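Local structure of Sso-CP2 metallo-carboxypetidase (Sulfolobus solfataricus, 4MMO) at residues E4-S16 with I97-M110. The protein binds zinc and, as an M20-family peptidase, probably acts as a carboxypeptidase that removes residues from the C-terminal end of peptides. Numbering follows the deposited sequence.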
ATOM      1  N   GLU A   4       7.295  35.242 -29.110  1.00 45.76           N
ATOM      2  CA  GLU A   4       7.895  34.001 -28.621  1.00 46.83           C
ATOM      3  C   GLU A   4       7.437  33.699 -27.199  1.00 49.14           C
ATOM      4  O   GLU A   4       7.047  32.575 -26.880  1.00 37.80           O
ATOM      5  CB  GLU A   4       9.425  34.084 -28.650  1.00 47.21           C
ATOM      6  CG  GLU A   4      10.047  34.006 -30.041  1.00 56.32           C
ATOM      7  CD  GLU A   4       9.795  35.244 -30.885  1.00 78.79           C
ATOM      8  OE1 GLU A   4       9.658  36.346 -30.311  1.00 81.13           O
ATOM      9  OE2 GLU A   4       9.737  35.113 -32.127  1.00 84.61           O
ATOM     10  N   LEU A   5       7.491  34.710 -26.345  1.00 49.72           N
ATOM     11  CA  LEU A   5       7.130  34.534 -24.952  1.00 44.34           C
ATOM     12  C   LEU A   5       5.614  34.455 -24.799  1.00 58.29           C
ATOM     13  O   LEU A   5       5.100  33.589 -24.093  1.00 47.70           O
ATOM     14  CB  LEU A   5       7.694  35.676 -24.109  1.00 46.20           C
ATOM     15  CG  LEU A   5       7.392  35.607 -22.612  1.00 56.80           C
ATOM     16  CD1 LEU A   5       7.892  34.303 -22.015  1.00 53.32           C
ATOM     17  CD2 LEU A   5       8.011  36.791 -21.886  1.00 59.99           C
ATOM     18  N   TYR A   6       4.904  35.350 -25.476  1.00 62.97           N
ATOM     19  CA  TYR A   6       3.453  35.415 -25.367  1.00 47.96           C
ATOM     20  C   TYR A   6       2.804  34.095 -25.762  1.00 48.96           C
ATOM     21  O   TYR A   6       1.895  33.614 -25.082  1.00 44.91           O
ATOM     22  CB  TYR A   6       2.894  36.542 -26.239  1.00 65.05           C
ATOM     23  CG  TYR A   6       1.395  36.471 -26.440  1.00 84.14           C
ATOM     24  CD1 TYR A   6       0.520  36.960 -25.476  1.00101.53           C
ATOM     25  CD2 TYR A   6       0.854  35.914 -27.591  1.00 94.22           C
ATOM     26  CE1 TYR A   6      -0.850  36.895 -25.654  1.00103.83           C
ATOM     27  CE2 TYR A   6      -0.515  35.843 -27.777  1.00105.67           C
ATOM     28  CZ  TYR A   6      -1.361  36.336 -26.806  1.00110.48           C
ATOM     29  OH  TYR A   6      -2.723  36.268 -26.989  1.00115.24           O
ATOM     30  N   THR A   7       3.274  33.507 -26.858  1.00 41.99           N
ATOM     31  CA  THR A   7       2.681  32.270 -27.349  1.00 52.80           C
ATOM     32  C   THR A   7       2.961  31.119 -26.386  1.00 40.70           C
ATOM     33  O   THR A   7       2.110  30.250 -26.185  1.00 37.20           O
ATOM     34  CB  THR A   7       3.189  31.925 -28.755  1.00 36.20           C
ATOM     35  OG1 THR A   7       2.911  33.020 -29.633  1.00 47.95           O
ATOM     36  CG2 THR A   7       2.502  30.669 -29.292  1.00 43.17           C
ATOM     37  N   LEU A   8       4.145  31.119 -25.782  1.00 37.99           N
ATOM     38  CA  LEU A   8       4.489  30.084 -24.816  1.00 34.39           C
ATOM     39  C   LEU A   8       3.548  30.156 -23.614  1.00 36.99           C
ATOM     40  O   LEU A   8       3.035  29.130 -23.166  1.00 42.56           O
ATOM     41  CB  LEU A   8       5.949  30.214 -24.368  1.00 35.45           C
ATOM     42  CG  LEU A   8       6.364  29.357 -23.168  1.00 38.86           C
ATOM     43  CD1 LEU A   8       6.097  27.880 -23.427  1.00 34.38           C
ATOM     44  CD2 LEU A   8       7.830  29.586 -22.832  1.00 45.05           C
ATOM     45  N   ILE A   9       3.329  31.367 -23.103  1.00 44.82           N
ATOM     46  CA  ILE A   9       2.417  31.595 -21.979  1.00 44.96           C
ATOM     47  C   ILE A   9       1.022  31.083 -22.314  1.00 36.87           C
ATOM     48  O   ILE A   9       0.394  30.388 -21.517  1.00 42.54           O
ATOM     49  CB  ILE A   9       2.318  33.102 -21.622  1.00 49.13           C
ATOM     50  CG1 ILE A   9       3.672  33.642 -21.156  1.00 45.69           C
ATOM     51  CG2 ILE A   9       1.252  33.352 -20.547  1.00 39.79           C
ATOM     52  CD1 ILE A   9       4.173  33.064 -19.848  1.00 62.06           C
ATOM     53  N   GLU A  10       0.542  31.441 -23.499  0.93 40.29           N
ATOM     54  CA  GLU A  10      -0.760  30.995 -23.981  0.93 39.86           C
ATOM     55  C   GLU A  10      -0.838  29.466 -23.998  0.93 47.60           C
ATOM     56  O   GLU A  10      -1.835  28.882 -23.580  0.93 42.33           O
ATOM     57  CB  GLU A  10      -0.996  31.561 -25.382  0.93 46.40           C
ATOM     58  CG  GLU A  10      -2.324  31.206 -26.013  0.93 68.79           C
ATOM     59  CD  GLU A  10      -2.476  31.815 -27.396  0.93 81.45           C
ATOM     60  OE1 GLU A  10      -1.525  31.703 -28.204  0.93 78.48           O
ATOM     61  OE2 GLU A  10      -3.539  32.412 -27.672  0.93 66.41           O
ATOM     62  N   PHE A  11       0.230  28.830 -24.475  1.00 42.83           N
ATOM     63  CA  PHE A  11       0.316  27.372 -24.553  1.00 39.75           C
ATOM     64  C   PHE A  11       0.262  26.769 -23.152  1.00 31.65           C
ATOM     65  O   PHE A  11      -0.460  25.797 -22.900  1.00 30.87           O
ATOM     66  CB  PHE A  11       1.642  26.989 -25.231  1.00 44.43           C
ATOM     67  CG  PHE A  11       1.746  25.538 -25.656  1.00 39.52           C
ATOM     68  CD1 PHE A  11       0.620  24.757 -25.866  1.00 31.43           C
ATOM     69  CD2 PHE A  11       2.998  24.962 -25.858  1.00 38.32           C
ATOM     70  CE1 PHE A  11       0.737  23.431 -26.267  1.00 30.29           C
ATOM     71  CE2 PHE A  11       3.121  23.641 -26.260  1.00 27.01           C
ATOM     72  CZ  PHE A  11       1.991  22.874 -26.460  1.00 42.41           C
ATOM     73  N   LEU A  12       1.033  27.361 -22.247  1.00 27.03           N
ATOM     74  CA  LEU A  12       1.176  26.858 -20.885  1.00 40.94           C
ATOM     75  C   LEU A  12      -0.108  26.985 -20.061  1.00 53.33           C
ATOM     76  O   LEU A  12      -0.315  26.235 -19.108  1.00 45.46           O
ATOM     77  CB  LEU A  12       2.308  27.601 -20.175  1.00 37.22           C
ATOM     78  CG  LEU A  12       3.743  27.228 -20.569  1.00 38.41           C
ATOM     79  CD1 LEU A  12       4.737  28.184 -19.926  1.00 26.92           C
ATOM     80  CD2 LEU A  12       4.061  25.797 -20.166  1.00 45.53           C
ATOM     81  N   LYS A  13      -0.964  27.937 -20.420  1.00 34.90           N
ATOM     82  CA  LYS A  13      -2.196  28.162 -19.677  1.00 49.12           C
ATOM     83  C   LYS A  13      -3.232  27.087 -19.978  1.00 46.41           C
ATOM     84  O   LYS A  13      -4.205  26.937 -19.243  1.00 52.87           O
ATOM     85  CB  LYS A  13      -2.772  29.542 -19.989  1.00 37.23           C
ATOM     86  CG  LYS A  13      -2.091  30.678 -19.250  1.00 33.95           C
ATOM     87  CD  LYS A  13      -2.567  32.020 -19.774  1.00 44.43           C
ATOM     88  CE  LYS A  13      -2.108  33.164 -18.887  1.00 67.94           C
ATOM     89  NZ  LYS A  13      -2.451  34.488 -19.478  1.00 82.96           N
ATOM     90  N   LYS A  14      -3.021  26.343 -21.057  1.00 38.99           N
ATOM     91  CA  LYS A  14      -3.941  25.277 -21.425  1.00 42.00           C
ATOM     92  C   LYS A  14      -3.551  23.976 -20.737  1.00 38.68           C
ATOM     93  O   LYS A  14      -2.487  23.426 -21.013  1.00 47.55           O
ATOM     94  CB  LYS A  14      -3.963  25.072 -22.936  1.00 30.17           C
ATOM     95  CG  LYS A  14      -4.287  26.328 -23.721  1.00 44.19           C
ATOM     96  CD  LYS A  14      -4.926  25.999 -25.058  1.00 59.30           C
ATOM     97  CE  LYS A  14      -5.151  27.255 -25.885  1.00 68.43           C
ATOM     98  NZ  LYS A  14      -5.903  28.301 -25.136  1.00 76.94           N
ATOM     99  N   PRO A  15      -4.404  23.481 -19.825  1.00 49.13           N
ATOM    100  CA  PRO A  15      -4.062  22.189 -19.228  1.00 44.92           C
ATOM    101  C   PRO A  15      -4.184  21.062 -20.243  1.00 40.13           C
ATOM    102  O   PRO A  15      -4.903  21.183 -21.234  1.00 44.48           O
ATOM    103  CB  PRO A  15      -5.082  22.038 -18.093  1.00 63.31           C
ATOM    104  CG  PRO A  15      -6.216  22.903 -18.475  1.00 57.35           C
ATOM    105  CD  PRO A  15      -5.632  24.051 -19.244  1.00 42.83           C
ATOM    106  N   SER A  16      -3.466  19.976 -19.995  1.00 32.64           N
ATOM    107  CA  SER A  16      -3.404  18.865 -20.928  1.00 46.53           C
ATOM    108  C   SER A  16      -2.857  17.666 -20.183  1.00 42.94           C
ATOM    109  O   SER A  16      -1.877  17.047 -20.592  1.00 41.33           O
ATOM    110  CB  SER A  16      -2.513  19.217 -22.121  1.00 48.44           C
ATOM    111  OG  SER A  16      -1.314  19.825 -21.685  1.00 41.83           O
ATOM    112  N   ILE A  97       8.968  31.527 -15.622  1.00 55.47           N
ATOM    113  CA  ILE A  97       7.571  31.204 -15.873  1.00 44.52           C
ATOM    114  C   ILE A  97       7.202  29.998 -15.027  1.00 46.69           C
ATOM    115  O   ILE A  97       7.877  28.977 -15.086  1.00 39.40           O
ATOM    116  CB  ILE A  97       7.324  30.855 -17.347  1.00 46.14           C
ATOM    117  CG1 ILE A  97       7.814  31.981 -18.255  1.00 38.09           C
ATOM    118  CG2 ILE A  97       5.836  30.595 -17.588  1.00 56.25           C
ATOM    119  CD1 ILE A  97       7.847  31.601 -19.717  1.00 40.08           C
ATOM    120  N   TYR A  98       6.125  30.114 -14.254  1.00 52.21           N
ATOM    121  CA  TYR A  98       5.707  29.045 -13.351  1.00 43.83           C
ATOM    122  C   TYR A  98       4.459  28.339 -13.858  1.00 48.63           C
ATOM    123  O   TYR A  98       3.355  28.879 -13.792  1.00 53.53           O
ATOM    124  CB  TYR A  98       5.467  29.599 -11.945  1.00 45.33           C
ATOM    125  CG  TYR A  98       6.744  29.953 -11.222  1.00 45.45           C
ATOM    126  CD1 TYR A  98       7.336  31.198 -11.385  1.00 52.35           C
ATOM    127  CD2 TYR A  98       7.364  29.038 -10.387  1.00 46.04           C
ATOM    128  CE1 TYR A  98       8.509  31.523 -10.731  1.00 57.52           C
ATOM    129  CE2 TYR A  98       8.536  29.350  -9.729  1.00 58.27           C
ATOM    130  CZ  TYR A  98       9.106  30.593  -9.904  1.00 62.48           C
ATOM    131  OH  TYR A  98      10.274  30.907  -9.249  1.00 53.84           O
ATOM    132  N   ALA A  99       4.643  27.125 -14.363  1.00 42.42           N
ATOM    133  CA  ALA A  99       3.528  26.319 -14.831  1.00 44.85           C
ATOM    134  C   ALA A  99       3.935  24.858 -14.974  1.00 46.14           C
ATOM    135  O   ALA A  99       5.092  24.555 -15.273  1.00 34.21           O
ATOM    136  CB  ALA A  99       3.019  26.848 -16.161  1.00 31.80           C
ATOM    137  N   ARG A 100       2.988  23.955 -14.740  1.00 34.71           N
ATOM    138  CA  ARG A 100       3.175  22.560 -15.113  1.00 42.28           C
ATOM    139  C   ARG A 100       3.369  22.510 -16.624  1.00 42.75           C
ATOM    140  O   ARG A 100       2.586  23.094 -17.376  1.00 43.59           O
ATOM    141  CB  ARG A 100       1.964  21.718 -14.693  1.00 36.77           C
ATOM    142  CG  ARG A 100       1.855  20.344 -15.362  1.00 29.58           C
ATOM    143  CD  ARG A 100       3.026  19.413 -15.028  1.00 29.56           C
ATOM    144  NE  ARG A 100       2.886  18.767 -13.725  1.00 37.71           N
ATOM    145  CZ  ARG A 100       3.627  19.022 -12.647  1.00 55.19           C
ATOM    146  NH1 ARG A 100       4.606  19.919 -12.673  1.00 53.74           N
ATOM    147  NH2 ARG A 100       3.387  18.358 -11.525  1.00 58.31           N
ATOM    148  N   GLY A 101       4.421  21.822 -17.060  1.00 36.01           N
ATOM    149  CA  GLY A 101       4.721  21.693 -18.476  1.00 32.40           C
ATOM    150  C   GLY A 101       5.740  22.685 -19.012  1.00 36.78           C
ATOM    151  O   GLY A 101       6.044  22.685 -20.202  1.00 43.16           O
ATOM    152  N   ALA A 102       6.270  23.536 -18.144  1.00 30.57           N
ATOM    153  CA  ALA A 102       7.202  24.569 -18.576  1.00 37.80           C
ATOM    154  C   ALA A 102       8.508  23.940 -19.083  1.00 32.18           C
ATOM    155  O   ALA A 102       9.026  24.316 -20.132  1.00 40.77           O
ATOM    156  CB  ALA A 102       7.474  25.531 -17.436  1.00 35.35           C
ATOM    157  N   SER A 103       9.004  22.963 -18.331  1.00 29.00           N
ATOM    158  CA  SER A 103      10.211  22.233 -18.675  1.00 52.80           C
ATOM    159  C   SER A 103       9.883  20.989 -19.501  1.00 60.95           C
ATOM    160  O   SER A 103      10.470  20.767 -20.561  1.00 66.49           O
ATOM    161  CB  SER A 103      10.940  21.829 -17.395  1.00 56.88           C
ATOM    162  OG  SER A 103      12.082  21.043 -17.685  1.00 84.89           O
ATOM    163  N   ASP A 104       8.937  20.194 -19.004  1.00 40.43           N
ATOM    164  CA  ASP A 104       8.547  18.928 -19.621  1.00 44.67           C
ATOM    165  C   ASP A 104       7.089  19.027 -20.069  1.00 42.48           C
ATOM    166  O   ASP A 104       6.203  18.777 -19.256  1.00 43.48           O
ATOM    167  CB  ASP A 104       8.706  17.801 -18.586  1.00 34.72           C
ATOM    168  CG  ASP A 104       8.262  16.435 -19.106  1.00 50.58           C
ATOM    169  OD1 ASP A 104       8.137  16.252 -20.335  1.00 48.50           O
ATOM    170  OD2 ASP A 104       8.049  15.527 -18.272  1.00 67.17           O
ATOM    171  N   ASN A 105       6.804  19.366 -21.332  1.00 33.74           N
ATOM    172  CA  ASN A 105       7.775  19.500 -22.422  1.00 30.21           C
ATOM    173  C   ASN A 105       7.362  20.637 -23.368  1.00 43.66           C
ATOM    174  O   ASN A 105       7.777  20.681 -24.527  1.00 36.43           O
ATOM    175  CB  ASN A 105       7.846  18.163 -23.178  1.00 30.18           C
ATOM    176  CG  ASN A 105       8.857  18.159 -24.322  1.00 41.91           C
ATOM    177  OD1 ASN A 105       8.529  17.762 -25.444  1.00 29.09           O
ATOM    178  ND2 ASN A 105      10.085  18.599 -24.046  1.00 36.59           N
ATOM    179  N   LYS A 106       6.545  21.568 -22.874  1.00 42.10           N
ATOM    180  CA  LYS A 106       5.977  22.613 -23.733  1.00 31.41           C
ATOM    181  C   LYS A 106       6.958  23.727 -24.107  1.00 30.45           C
ATOM    182  O   LYS A 106       6.939  24.217 -25.235  1.00 34.43           O
ATOM    183  CB  LYS A 106       4.745  23.240 -23.078  1.00 30.69           C
ATOM    184  CG  LYS A 106       3.569  22.288 -22.940  1.00 29.22           C
ATOM    185  CD  LYS A 106       2.349  23.017 -22.408  1.00 30.72           C
ATOM    186  CE  LYS A 106       1.136  22.094 -22.305  1.00 38.84           C
ATOM    187  NZ  LYS A 106      -0.024  22.791 -21.691  1.00 40.75           N
ATOM    188  N   GLY A 107       7.775  24.152 -23.150  1.00 27.30           N
ATOM    189  CA  GLY A 107       8.761  25.189 -23.403  1.00 32.76           C
ATOM    190  C   GLY A 107       9.721  24.773 -24.508  1.00 26.12           C
ATOM    191  O   GLY A 107       9.965  25.520 -25.457  1.00 38.65           O
ATOM    192  N   THR A 108      10.249  23.559 -24.391  1.00 28.26           N
ATOM    193  CA  THR A 108      11.169  23.021 -25.390  1.00 35.76           C
ATOM    194  C   THR A 108      10.451  22.823 -26.720  1.00 39.65           C
ATOM    195  O   THR A 108      11.027  23.043 -27.783  1.00 34.84           O
ATOM    196  CB  THR A 108      11.769  21.682 -24.928  1.00 29.54           C
ATOM    197  OG1 THR A 108      12.414  21.862 -23.663  1.00 39.57           O
ATOM    198  CG2 THR A 108      12.782  21.149 -25.945  1.00 31.50           C
ATOM    199  N   LEU A 109       9.187  22.420 -26.656  1.00 38.01           N
ATOM    200  CA  LEU A 109       8.403  22.182 -27.863  1.00 25.64           C
ATOM    201  C   LEU A 109       8.228  23.480 -28.633  1.00 29.42           C
ATOM    202  O   LEU A 109       8.343  23.508 -29.859  1.00 33.40           O
ATOM    203  CB  LEU A 109       7.034  21.586 -27.505  1.00 29.42           C
ATOM    204  CG  LEU A 109       6.084  21.150 -28.630  1.00 31.63           C
ATOM    205  CD1 LEU A 109       5.043  20.190 -28.063  1.00 35.04           C
ATOM    206  CD2 LEU A 109       5.362  22.313 -29.303  1.00 28.14           C
ATOM    207  N   MET A 110       7.956  24.554 -27.902  1.00 31.45           N
ATOM    208  CA  MET A 110       7.616  25.835 -28.509  1.00 36.24           C
ATOM    209  C   MET A 110       8.872  26.561 -28.988  1.00 38.69           C
ATOM    210  O   MET A 110       8.848  27.242 -30.015  1.00 38.17           O
ATOM    211  CB  MET A 110       6.856  26.706 -27.505  1.00 33.08           C
ATOM    212  CG  MET A 110       6.310  27.999 -28.082  1.00 49.58           C
ATOM    213  SD  MET A 110       5.064  27.740 -29.355  1.00 55.38           S
ATOM    214  CE  MET A 110       3.748  26.978 -28.410  1.00 36.64           C
TER
HETATM  215  O   HOH W   1       0.892  23.622 -19.460  1.00 30.23           O
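Lys106 of helix 102-110 lies across the ring of Phe11 and extends its terminal amine (NZ) toward the residues Lys14 to Ser16. Its CB meets the ring at CE2 (3.6 Å), with Leu12 CD2 also close by. CG runs on over CE2 and CZ, and CD sits above the ring centre, 3.9 Å from the centroid and 6° off the normal, a CH-pi contact. The chain is extended beyond CG, which carries CE up to Ser16 OG and sets NZ over the same face at cation-pi distance. There NZ donates to Phe11 O (3.3 Å), coming from above the carbonyl plane, while Lys14 N reaches this oxygen from the opposite face. NZ also makes a weak bond to Ser16 OG, whose hydroxyl is also hydrogen-bonded to Tyr72 O, and lies 2.6 Å from Lys14 O. A water accepts from NZ and donates to Leu12 O and Arg100 O.

Away from NZ, the contact is apolar: Met110 CE approaches Phe11 CD2 obliquely, and Ile97 on its strand receives Leu5, Leu8, Ile9 and Leu12, with CG2 3.5 Å from Leu12 CD1. The short helical segments run at 141° to each other, and these side chains tie the N-terminal helix to the segment that carries the zinc ligand Asp104. With carbonyl oxygens, a hydroxyl, a water and an aromatic face close to it, the buried amine is probably held protonated.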